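Local coordinates for protein eukaryotic translation initiation factor 2A (Schizosaccharomyces pombe, PDB 3WJ9) that probably directs the binding of initiator methionyl-tRNA to 40S ribosomal subunits in a codon-dependent manner during translation initiation on a few specific mRNAs, at residues K86-E92 with N105-T111; R38-P44 with T76-S82; S82-Y87 with Y132-E136. All blocks are in the same frame, centred on the assembly; numbering follows the deposited sequence.

Contact 1 (K86-E92 with N105-T111)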
loop_
_atom_site.group_PDB
_atom_site.type_symbol
_atom_site.label_atom_id
_atom_site.label_comp_id
_atom_site.label_asym_id
_atom_site.label_seq_id
_atom_site.Cartn_x
_atom_site.Cartn_y
_atom_site.Cartn_z
ATOM N N LYS A 86 -4.529 -11.824 11.050
ATOM C CA LYS A 86 -5.254 -13.045 11.379
ATOM C C LYS A 86 -5.835 -13.685 10.124
ATOM O O LYS A 86 -6.373 -14.792 10.173
ATOM C CB LYS A 86 -6.364 -12.762 12.391
ATOM C CG LYS A 86 -5.864 -12.488 13.800
ATOM C CD LYS A 86 -7.018 -12.189 14.742
ATOM C CE LYS A 86 -6.537 -12.042 16.175
ATOM N NZ LYS A 86 -5.994 -13.324 16.703
ATOM N N TYR A 87 -5.726 -12.983 9.001
ATOM C CA TYR A 87 -6.179 -13.522 7.725
ATOM C C TYR A 87 -5.213 -13.160 6.601
ATOM O O TYR A 87 -4.634 -12.072 6.587
ATOM C CB TYR A 87 -7.587 -13.022 7.398
ATOM C CG TYR A 87 -8.609 -13.338 8.465
ATOM C CD1 TYR A 87 -9.166 -14.606 8.571
ATOM C CD2 TYR A 87 -9.011 -12.368 9.373
ATOM C CE1 TYR A 87 -10.099 -14.897 9.550
ATOM C CE2 TYR A 87 -9.943 -12.650 10.353
ATOM C CZ TYR A 87 -10.485 -13.914 10.438
ATOM O OH TYR A 87 -11.412 -14.194 11.415
ATOM N N LEU A 88 -5.045 -14.087 5.663
ATOM C CA LEU A 88 -4.158 -13.888 4.524
ATOM C C LEU A 88 -4.873 -14.295 3.240
ATOM O O LEU A 88 -5.407 -15.398 3.144
ATOM C CB LEU A 88 -2.865 -14.690 4.703
ATOM C CG LEU A 88 -1.805 -14.618 3.599
ATOM C CD1 LEU A 88 -1.025 -13.317 3.680
ATOM C CD2 LEU A 88 -0.862 -15.807 3.677
ATOM N N SER A 89 -4.888 -13.398 2.259
ATOM C CA SER A 89 -5.563 -13.659 0.990
ATOM C C SER A 89 -4.563 -14.010 -0.109
ATOM O O SER A 89 -3.474 -13.443 -0.172
ATOM C CB SER A 89 -6.406 -12.449 0.574
ATOM O OG SER A 89 -7.401 -12.160 1.542
ATOM N N THR A 90 -4.943 -14.948 -0.974
ATOM C CA THR A 90 -4.057 -15.423 -2.033
ATOM C C THR A 90 -4.715 -15.384 -3.410
ATOM O O THR A 90 -5.639 -16.143 -3.677
ATOM C CB THR A 90 -3.587 -16.870 -1.765
ATOM O OG1 THR A 90 -4.722 -17.743 -1.727
ATOM C CG2 THR A 90 -2.838 -16.960 -0.445
ATOM N N TRP A 91 -4.223 -14.509 -4.284
ATOM C CA TRP A 91 -4.706 -14.437 -5.663
ATOM C C TRP A 91 -3.999 -15.471 -6.534
ATOM O O TRP A 91 -2.774 -15.464 -6.648
ATOM C CB TRP A 91 -4.486 -13.032 -6.246
ATOM C CG TRP A 91 -5.062 -12.816 -7.640
ATOM C CD1 TRP A 91 -6.251 -12.234 -7.947
ATOM C CD2 TRP A 91 -4.453 -13.159 -8.894
ATOM N NE1 TRP A 91 -6.437 -12.206 -9.305
ATOM C CE2 TRP A 91 -5.344 -12.766 -9.913
ATOM C CE3 TRP A 91 -3.249 -13.765 -9.255
ATOM C CZ2 TRP A 91 -5.068 -12.959 -11.265
ATOM C CZ3 TRP A 91 -2.975 -13.956 -10.601
ATOM C CH2 TRP A 91 -3.881 -13.553 -11.588
ATOM N N GLU A 92 -4.773 -16.368 -7.137
ATOM C CA GLU A 92 -4.242 -17.275 -8.149
ATOM C C GLU A 92 -4.699 -16.798 -9.521
ATOM O O GLU A 92 -5.566 -15.930 -9.620
ATOM C CB GLU A 92 -4.707 -18.712 -7.906
ATOM C CG GLU A 92 -4.341 -19.280 -6.547
ATOM C CD GLU A 92 -4.836 -20.703 -6.363
ATOM O OE1 GLU A 92 -4.595 -21.284 -5.284
ATOM O OE2 GLU A 92 -5.464 -21.241 -7.299
ATOM N N ASN A 105 -10.430 -18.460 -7.551
ATOM C CA ASN A 105 -9.077 -17.964 -7.764
ATOM C C ASN A 105 -8.424 -17.495 -6.470
ATOM O O ASN A 105 -7.375 -17.997 -6.073
ATOM C CB ASN A 105 -9.111 -16.825 -8.764
ATOM C CG ASN A 105 -10.203 -17.003 -9.805
ATOM O OD1 ASN A 105 -11.020 -16.109 -10.005
ATOM N ND2 ASN A 105 -10.232 -18.160 -10.460
HETATM N N MSE A 106 -9.115 -16.611 -5.750
HETATM C CA MSE A 106 -8.625 -16.087 -4.479
HETATM C C MSE A 106 -9.391 -16.631 -3.287
HETATM O O MSE A 106 -10.638 -16.651 -3.296
HETATM C CB MSE A 106 -8.618 -14.555 -4.522
HETATM C CG MSE A 106 -9.849 -13.888 -3.920
HETATM SE SE MSE A 106 -9.444 -13.337 -2.074
HETATM C CE MSE A 106 -10.552 -11.712 -2.011
ATOM N N LYS A 107 -8.656 -17.076 -2.269
ATOM C CA LYS A 107 -9.203 -17.701 -1.099
ATOM C C LYS A 107 -8.713 -16.894 0.090
ATOM O O LYS A 107 -7.709 -16.187 -0.009
ATOM C CB LYS A 107 -8.753 -19.159 -1.036
ATOM C CG LYS A 107 -8.866 -19.875 -2.381
ATOM C CD LYS A 107 -8.141 -21.205 -2.399
ATOM C CE LYS A 107 -7.867 -21.653 -3.826
ATOM N NZ LYS A 107 -9.119 -21.798 -4.621
ATOM N N VAL A 108 -9.428 -16.964 1.203
ATOM C CA VAL A 108 -8.963 -16.309 2.414
ATOM C C VAL A 108 -8.551 -17.406 3.384
ATOM O O VAL A 108 -9.222 -18.431 3.488
ATOM C CB VAL A 108 -10.040 -15.397 3.032
ATOM C CG1 VAL A 108 -9.483 -14.647 4.234
ATOM C CG2 VAL A 108 -10.561 -14.417 1.994
ATOM N N TRP A 109 -7.433 -17.207 4.072
ATOM C CA TRP A 109 -6.903 -18.239 4.953
ATOM C C TRP A 109 -6.728 -17.733 6.380
ATOM O O TRP A 109 -6.514 -16.544 6.609
ATOM C CB TRP A 109 -5.559 -18.760 4.426
ATOM C CG TRP A 109 -5.524 -19.056 2.946
ATOM C CD1 TRP A 109 -5.349 -18.154 1.936
ATOM C CD2 TRP A 109 -5.636 -20.342 2.318
ATOM N NE1 TRP A 109 -5.360 -18.794 0.721
ATOM C CE2 TRP A 109 -5.532 -20.135 0.927
ATOM C CE3 TRP A 109 -5.819 -21.642 2.796
ATOM C CZ2 TRP A 109 -5.606 -21.183 0.012
ATOM C CZ3 TRP A 109 -5.893 -22.681 1.883
ATOM C CH2 TRP A 109 -5.787 -22.444 0.508
ATOM N N ASN A 110 -6.826 -18.649 7.337
ATOM C CA ASN A 110 -6.488 -18.352 8.721
ATOM C C ASN A 110 -4.995 -18.585 8.920
ATOM O O ASN A 110 -4.411 -19.475 8.301
ATOM C CB ASN A 110 -7.317 -19.216 9.676
ATOM C CG ASN A 110 -7.147 -18.819 11.135
ATOM O OD1 ASN A 110 -6.033 -18.605 11.614
ATOM N ND2 ASN A 110 -8.262 -18.729 11.852
ATOM N N THR A 111 -4.380 -17.784 9.781
ATOM C CA THR A 111 -2.931 -17.825 9.950
ATOM C C THR A 111 -2.483 -18.650 11.158
ATOM O O THR A 111 -1.338 -19.098 11.209
ATOM C CB THR A 111 -2.347 -16.401 10.072
ATOM O OG1 THR A 111 -2.866 -15.764 11.245
ATOM C CG2 THR A 111 -2.704 -15.571 8.844
#

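Contact 2 (R38-P44 with T76-S82)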
loop_
_atom_site.group_PDB
_atom_site.type_symbol
_atom_site.label_atom_id
_atom_site.label_comp_id
_atom_site.label_asym_id
_atom_site.label_seq_id
_atom_site.Cartn_x
_atom_site.Cartn_y
_atom_site.Cartn_z
ATOM N N ARG A 38 8.374 -16.846 -5.258
ATOM C CA ARG A 38 7.922 -15.998 -6.356
ATOM C C ARG A 38 7.297 -14.708 -5.842
ATOM O O ARG A 38 7.041 -13.780 -6.609
ATOM C CB ARG A 38 6.915 -16.745 -7.231
ATOM C CG ARG A 38 5.673 -17.195 -6.484
ATOM C CD ARG A 38 4.630 -17.746 -7.436
ATOM N NE ARG A 38 5.066 -18.979 -8.084
ATOM C CZ ARG A 38 4.429 -19.551 -9.102
ATOM N NH1 ARG A 38 3.328 -18.997 -9.594
ATOM N NH2 ARG A 38 4.897 -20.671 -9.632
ATOM N N ASN A 39 7.053 -14.658 -4.537
ATOM C CA ASN A 39 6.433 -13.500 -3.910
ATOM C C ASN A 39 6.667 -13.523 -2.404
ATOM O O ASN A 39 6.996 -14.569 -1.844
ATOM C CB ASN A 39 4.936 -13.468 -4.219
ATOM C CG ASN A 39 4.312 -12.116 -3.940
ATOM O OD1 ASN A 39 5.008 -11.105 -3.863
ATOM N ND2 ASN A 39 2.993 -12.091 -3.794
ATOM N N ALA A 40 6.507 -12.373 -1.753
ATOM C CA ALA A 40 6.698 -12.274 -0.307
ATOM C C ALA A 40 6.080 -10.995 0.262
ATOM O O ALA A 40 5.922 -10.007 -0.456
ATOM C CB ALA A 40 8.178 -12.338 0.037
ATOM N N CYS A 41 5.742 -11.016 1.551
ATOM C CA CYS A 41 5.179 -9.842 2.223
ATOM C C CYS A 41 5.161 -9.960 3.752
ATOM O O CYS A 41 5.252 -11.058 4.305
ATOM C CB CYS A 41 3.755 -9.576 1.723
ATOM S SG CYS A 41 2.548 -10.863 2.123
ATOM N N TYR A 42 5.047 -8.814 4.421
ATOM C CA TYR A 42 4.891 -8.755 5.873
ATOM C C TYR A 42 3.444 -8.441 6.248
ATOM O O TYR A 42 2.722 -7.801 5.482
ATOM C CB TYR A 42 5.804 -7.685 6.487
ATOM C CG TYR A 42 7.246 -8.092 6.706
ATOM C CD1 TYR A 42 7.594 -9.020 7.680
ATOM C CD2 TYR A 42 8.266 -7.513 5.965
ATOM C CE1 TYR A 42 8.917 -9.380 7.886
ATOM C CE2 TYR A 42 9.588 -7.864 6.163
ATOM C CZ TYR A 42 9.908 -8.798 7.125
ATOM O OH TYR A 42 11.224 -9.148 7.325
ATOM N N SER A 43 3.029 -8.887 7.429
ATOM C CA SER A 43 1.775 -8.428 8.015
ATOM C C SER A 43 1.963 -6.977 8.449
ATOM O O SER A 43 3.075 -6.586 8.803
ATOM C CB SER A 43 1.358 -9.317 9.192
ATOM O OG SER A 43 2.361 -9.360 10.190
ATOM N N PRO A 44 0.886 -6.170 8.404
ATOM C CA PRO A 44 0.951 -4.728 8.675
ATOM C C PRO A 44 1.704 -4.368 9.958
ATOM O O PRO A 44 2.310 -3.299 10.032
ATOM C CB PRO A 44 -0.523 -4.335 8.789
ATOM C CG PRO A 44 -1.223 -5.299 7.900
ATOM C CD PRO A 44 -0.483 -6.598 8.064
ATOM N N THR A 76 0.107 -18.982 -7.067
ATOM C CA THR A 76 -0.206 -17.664 -6.521
ATOM C C THR A 76 0.609 -16.574 -7.201
ATOM O O THR A 76 1.701 -16.825 -7.703
ATOM C CB THR A 76 0.050 -17.594 -5.003
ATOM O OG1 THR A 76 1.332 -18.160 -4.708
ATOM C CG2 THR A 76 -1.019 -18.364 -4.249
ATOM N N TYR A 77 0.067 -15.362 -7.221
ATOM C CA TYR A 77 0.780 -14.214 -7.765
ATOM C C TYR A 77 0.811 -13.081 -6.751
ATOM O O TYR A 77 1.747 -12.282 -6.727
ATOM C CB TYR A 77 0.131 -13.725 -9.062
ATOM C CG TYR A 77 0.394 -14.588 -10.276
ATOM C CD1 TYR A 77 -0.034 -15.908 -10.326
ATOM C CD2 TYR A 77 1.067 -14.078 -11.376
ATOM C CE1 TYR A 77 0.205 -16.697 -11.434
ATOM C CE2 TYR A 77 1.310 -14.858 -12.489
ATOM C CZ TYR A 77 0.876 -16.167 -12.512
ATOM O OH TYR A 77 1.115 -16.950 -13.619
ATOM N N GLU A 78 -0.226 -13.008 -5.922
ATOM C CA GLU A 78 -0.355 -11.922 -4.957
ATOM C C GLU A 78 -0.727 -12.431 -3.567
ATOM O O GLU A 78 -1.420 -13.438 -3.422
ATOM C CB GLU A 78 -1.393 -10.903 -5.438
ATOM C CG GLU A 78 -1.263 -10.538 -6.910
ATOM C CD GLU A 78 -1.045 -9.057 -7.135
ATOM O OE1 GLU A 78 -0.725 -8.347 -6.160
ATOM O OE2 GLU A 78 -1.182 -8.607 -8.292
ATOM N N LEU A 79 -0.251 -11.725 -2.545
ATOM C CA LEU A 79 -0.513 -12.082 -1.157
ATOM C C LEU A 79 -0.887 -10.828 -0.369
ATOM O O LEU A 79 -0.480 -9.723 -0.726
ATOM C CB LEU A 79 0.708 -12.768 -0.536
ATOM C CG LEU A 79 1.253 -14.024 -1.226
ATOM C CD1 LEU A 79 2.605 -14.413 -0.649
ATOM C CD2 LEU A 79 0.274 -15.182 -1.108
ATOM N N GLY A 80 -1.663 -10.998 0.696
ATOM C CA GLY A 80 -2.096 -9.866 1.494
ATOM C C GLY A 80 -2.530 -10.233 2.898
ATOM O O GLY A 80 -3.337 -11.138 3.095
ATOM N N PHE A 81 -1.984 -9.522 3.878
ATOM C CA PHE A 81 -2.362 -9.707 5.272
ATOM C C PHE A 81 -3.482 -8.754 5.668
ATOM O O PHE A 81 -3.480 -7.584 5.284
ATOM C CB PHE A 81 -1.160 -9.482 6.192
ATOM C CG PHE A 81 -0.268 -10.682 6.353
ATOM C CD1 PHE A 81 -0.594 -11.694 7.238
ATOM C CD2 PHE A 81 0.908 -10.786 5.631
ATOM C CE1 PHE A 81 0.231 -12.790 7.395
ATOM C CE2 PHE A 81 1.737 -11.878 5.782
ATOM C CZ PHE A 81 1.398 -12.883 6.666
ATOM N N SER A 82 -4.436 -9.262 6.438
ATOM C CA SER A 82 -5.434 -8.418 7.077
ATOM C C SER A 82 -4.734 -7.608 8.175
ATOM O O SER A 82 -3.696 -8.037 8.674
ATOM C CB SER A 82 -6.571 -9.277 7.635
ATOM O OG SER A 82 -6.083 -10.202 8.591
#

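Contact 3 (S82-Y87 with Y132-E136)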
loop_
_atom_site.group_PDB
_atom_site.type_symbol
_atom_site.label_atom_id
_atom_site.label_comp_id
_atom_site.label_asym_id
_atom_site.label_seq_id
_atom_site.Cartn_x
_atom_site.Cartn_y
_atom_site.Cartn_z
ATOM N N SER A 82 -4.436 -9.262 6.438
ATOM C CA SER A 82 -5.434 -8.418 7.077
ATOM C C SER A 82 -4.734 -7.608 8.175
ATOM O O SER A 82 -3.696 -8.037 8.674
ATOM C CB SER A 82 -6.571 -9.277 7.635
ATOM O OG SER A 82 -6.083 -10.202 8.591
ATOM N N PRO A 83 -5.288 -6.435 8.545
ATOM C CA PRO A 83 -4.639 -5.472 9.448
ATOM C C PRO A 83 -4.006 -6.075 10.703
ATOM O O PRO A 83 -2.968 -5.585 11.147
ATOM C CB PRO A 83 -5.790 -4.541 9.833
ATOM C CG PRO A 83 -6.654 -4.540 8.643
ATOM C CD PRO A 83 -6.607 -5.946 8.108
ATOM N N LEU A 84 -4.616 -7.115 11.262
ATOM C CA LEU A 84 -4.072 -7.756 12.455
ATOM C C LEU A 84 -3.435 -9.100 12.107
ATOM O O LEU A 84 -3.076 -9.879 12.993
ATOM C CB LEU A 84 -5.164 -7.937 13.511
ATOM C CG LEU A 84 -5.788 -6.648 14.054
ATOM C CD1 LEU A 84 -6.938 -6.955 14.997
ATOM C CD2 LEU A 84 -4.741 -5.794 14.755
ATOM N N GLY A 85 -3.303 -9.362 10.811
ATOM C CA GLY A 85 -2.605 -10.539 10.328
ATOM C C GLY A 85 -3.252 -11.862 10.687
ATOM O O GLY A 85 -2.604 -12.905 10.637
ATOM N N LYS A 86 -4.529 -11.824 11.050
ATOM C CA LYS A 86 -5.254 -13.045 11.379
ATOM C C LYS A 86 -5.835 -13.685 10.124
ATOM O O LYS A 86 -6.373 -14.792 10.173
ATOM C CB LYS A 86 -6.364 -12.762 12.391
ATOM C CG LYS A 86 -5.864 -12.488 13.800
ATOM C CD LYS A 86 -7.018 -12.189 14.742
ATOM C CE LYS A 86 -6.537 -12.042 16.175
ATOM N NZ LYS A 86 -5.994 -13.324 16.703
ATOM N N TYR A 87 -5.726 -12.983 9.001
ATOM C CA TYR A 87 -6.179 -13.522 7.725
ATOM C C TYR A 87 -5.213 -13.160 6.601
ATOM O O TYR A 87 -4.634 -12.072 6.587
ATOM C CB TYR A 87 -7.587 -13.022 7.398
ATOM C CG TYR A 87 -8.609 -13.338 8.465
ATOM C CD1 TYR A 87 -9.166 -14.606 8.571
ATOM C CD2 TYR A 87 -9.011 -12.368 9.373
ATOM C CE1 TYR A 87 -10.099 -14.897 9.550
ATOM C CE2 TYR A 87 -9.943 -12.650 10.353
ATOM C CZ TYR A 87 -10.485 -13.914 10.438
ATOM O OH TYR A 87 -11.412 -14.194 11.415
ATOM N N TYR A 132 -10.335 -4.150 4.684
ATOM C CA TYR A 132 -10.680 -4.423 6.071
ATOM C C TYR A 132 -10.784 -3.150 6.893
ATOM O O TYR A 132 -10.270 -2.101 6.507
ATOM C CB TYR A 132 -9.643 -5.344 6.717
ATOM C CG TYR A 132 -9.624 -6.767 6.202
ATOM C CD1 TYR A 132 -9.030 -7.085 4.986
ATOM C CD2 TYR A 132 -10.190 -7.795 6.943
ATOM C CE1 TYR A 132 -9.011 -8.385 4.519
ATOM C CE2 TYR A 132 -10.174 -9.100 6.483
ATOM C CZ TYR A 132 -9.584 -9.389 5.272
ATOM O OH TYR A 132 -9.567 -10.685 4.810
ATOM N N THR A 133 -11.459 -3.256 8.031
ATOM C CA THR A 133 -11.426 -2.213 9.043
ATOM C C THR A 133 -10.160 -2.417 9.867
ATOM O O THR A 133 -9.546 -3.479 9.801
ATOM C CB THR A 133 -12.671 -2.248 9.943
ATOM O OG1 THR A 133 -12.781 -3.537 10.561
ATOM C CG2 THR A 133 -13.920 -1.988 9.118
ATOM N N CYS A 134 -9.762 -1.408 10.633
ATOM C CA CYS A 134 -8.529 -1.496 11.411
ATOM C C CYS A 134 -8.626 -2.507 12.549
ATOM O O CYS A 134 -7.626 -3.118 12.929
ATOM C CB CYS A 134 -8.144 -0.125 11.967
ATOM S SG CYS A 134 -7.258 0.914 10.791
ATOM N N ASP A 135 -9.826 -2.687 13.093
ATOM C CA ASP A 135 -10.032 -3.686 14.136
ATOM C C ASP A 135 -10.210 -5.080 13.543
ATOM O O ASP A 135 -10.411 -6.049 14.276
ATOM C CB ASP A 135 -11.237 -3.325 15.014
ATOM C CG ASP A 135 -12.505 -3.074 14.212
ATOM O OD1 ASP A 135 -12.687 -3.686 13.139
ATOM O OD2 ASP A 135 -13.333 -2.262 14.672
ATOM N N GLU A 136 -10.151 -5.157 12.214
ATOM C CA GLU A 136 -10.222 -6.423 11.491
ATOM C C GLU A 136 -11.534 -7.159 11.769
ATOM O O GLU A 136 -11.570 -8.388 11.796
ATOM C CB GLU A 136 -9.030 -7.309 11.865
ATOM C CG GLU A 136 -8.581 -8.290 10.797
ATOM C CD GLU A 136 -7.441 -9.159 11.286
ATOM O OE1 GLU A 136 -7.629 -9.856 12.304
ATOM O OE2 GLU A 136 -6.355 -9.138 10.673
#

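Contact 1 (K86-E92 with N105-T111)
Leu88 and Trp109 form a hydrogen-bonded antiparallel pair in which Leu88 N gives to Trp109 O and Trp109 N to Leu88 O, and two residues on Thr90 N reaches Lys107 O, the strand axes running at 155° to each other. The return bond from Lys107 N to Thr90 O is weak. Trp109 carries the side-chain half of the contact. Its CG stands opposite the carbonyl carbon (chi1 -45°), which lays the indole along the sheet toward the partner strand, and NE1 gives Thr90 OG1 a nearly straight bond of 2.7 Å in the plane of the ring. Tryptophan suits the place because ring and N-H are both used: Lys107 CB, from its own strand, covers one indole face near the rim and Leu71 touches the side chain, while NE1 is spent on Thr90. On the sheet face of Tyr87, Ser89 and Val108, Val108 spreads its methyls, CG1 to Tyr87 CB at 4.0 Å and CG2 beside Ser89 OG, whose polar partner is Asn129. At the far end Glu92 N bonds to Asn105 O from above the carbonyl plane. These are the two middle strands of a four-stranded blade within the first WD repeat of the beta-propeller, the part of the longer factor that this chain holds: strand 76-81 flanks 87-92, and strand 116-120 flanks 106-110, where Asn105 and Met106 both face Phe120 in a classic beta bulge.

Contact 2 (R38-P44 with T76-S82)
Phe81 lies against Ser43, whose CB sits over one face of the ring, 3.7 Å from the ring centroid, in a CH-pi contact. Serine suits this place because its small CB fits close to the ring while OG bonds to Leu48 N. The neighbouring Pro44 packs its CD against Phe81 CB at 3.5 Å. On the other side of Ser43 in the chain, Cys41 SG approaches the ring obliquely, 3.9 Å from Phe81 CD2, and also touches Leu79 CB; its chi1 of 65° turns the sulfur toward both. Farther along, Asn39 ND2 lies beside Leu79 CG and near Tyr77 O, at an angle too poor for a hydrogen bond, and at the end of the contact Arg38 NH1 makes a weak bond of 3.3 Å to Thr76 O.

The two strands run nearly parallel, 5° apart, but their axes are 7.1 Å from each other, and each belongs to a different propeller blade. Strand 48-53 backs this packing, Leu48 and Ala50 touching Phe81 and Ala52 touching Leu79, while Leu88 and Thr90 support the same two residues from strand 87-92. Apolar and sulfur contacts therefore join the blades, so their spacing probably rests on side-chain fit.

Contact 3 (S82-Y87 with Y132-E136)
Glu136 reaches across to the turn at Ser82-Gly85, its CG opposite the backbone N (chi1 -152°) and the chain extended beyond it. CB meets Leu84 CD1 at 3.8 Å, and CG passes Ser82 CB. At CD the carboxylate lies against Leu84 CB, with the Tyr87 ring beside it and turned 67° from its plane. Glu136 OE1 rests on the aliphatic part of Lys86, 3.2 Å from Lys86 CB. The other oxygen is the busy one: Leu84 N bonds to Glu136 OE2 at 2.7 Å from above the carboxylate plane. Lys86 N arrives at Glu136 OE2 from the opposite face, on the syn side, at 3.3 Å. Ser82 OG, which accepts from Tyr87 N, lies very close to OE2, too close for the modelled geometry of that bond to be trusted.

Alongside, Tyr132 lays its ring over Ser82, whose CB stands above the ring centre, 3.8 Å from the centroid, in a CH-pi contact. Pro83 CD meets Tyr132 CB at 3.4 Å, and Pro83 CG adjoins Thr133 O. An alanine in place of Tyr132 would keep the CB against Pro83 but would probably leave Ser82 CB without its aromatic cover and open a gap between Ser82 and Tyr87. Glutamate fits here because its extended chain carries the carboxylate across to the type I turn, where OE2 takes the N-H groups of Leu84 and Lys86; these bonds tie together the loops of two successive blades and would probably favour the ionised acid.

Contact 1 lies within one blade, whereas contacts 2 and 3 join that blade to its neighbours on either side, through strand 37-42 and the loop before strand 138-143. Strand 76-81 links them: it pairs with strand 87-92 of contact 1, supplies one half of contact 2 and leads into Ser82, which contacts 2 and 3 share. Contact 1 has the largest share of buried residues and is held by regular backbone bonds. Contact 2, nearest the centre of the chain, relies chiefly on apolar packing, while contact 3, with more exposed loop residues, gathers backbone donors on a carboxylate. Gly85 O, bonded to Thr111 OG1, connects contacts 3 and 1.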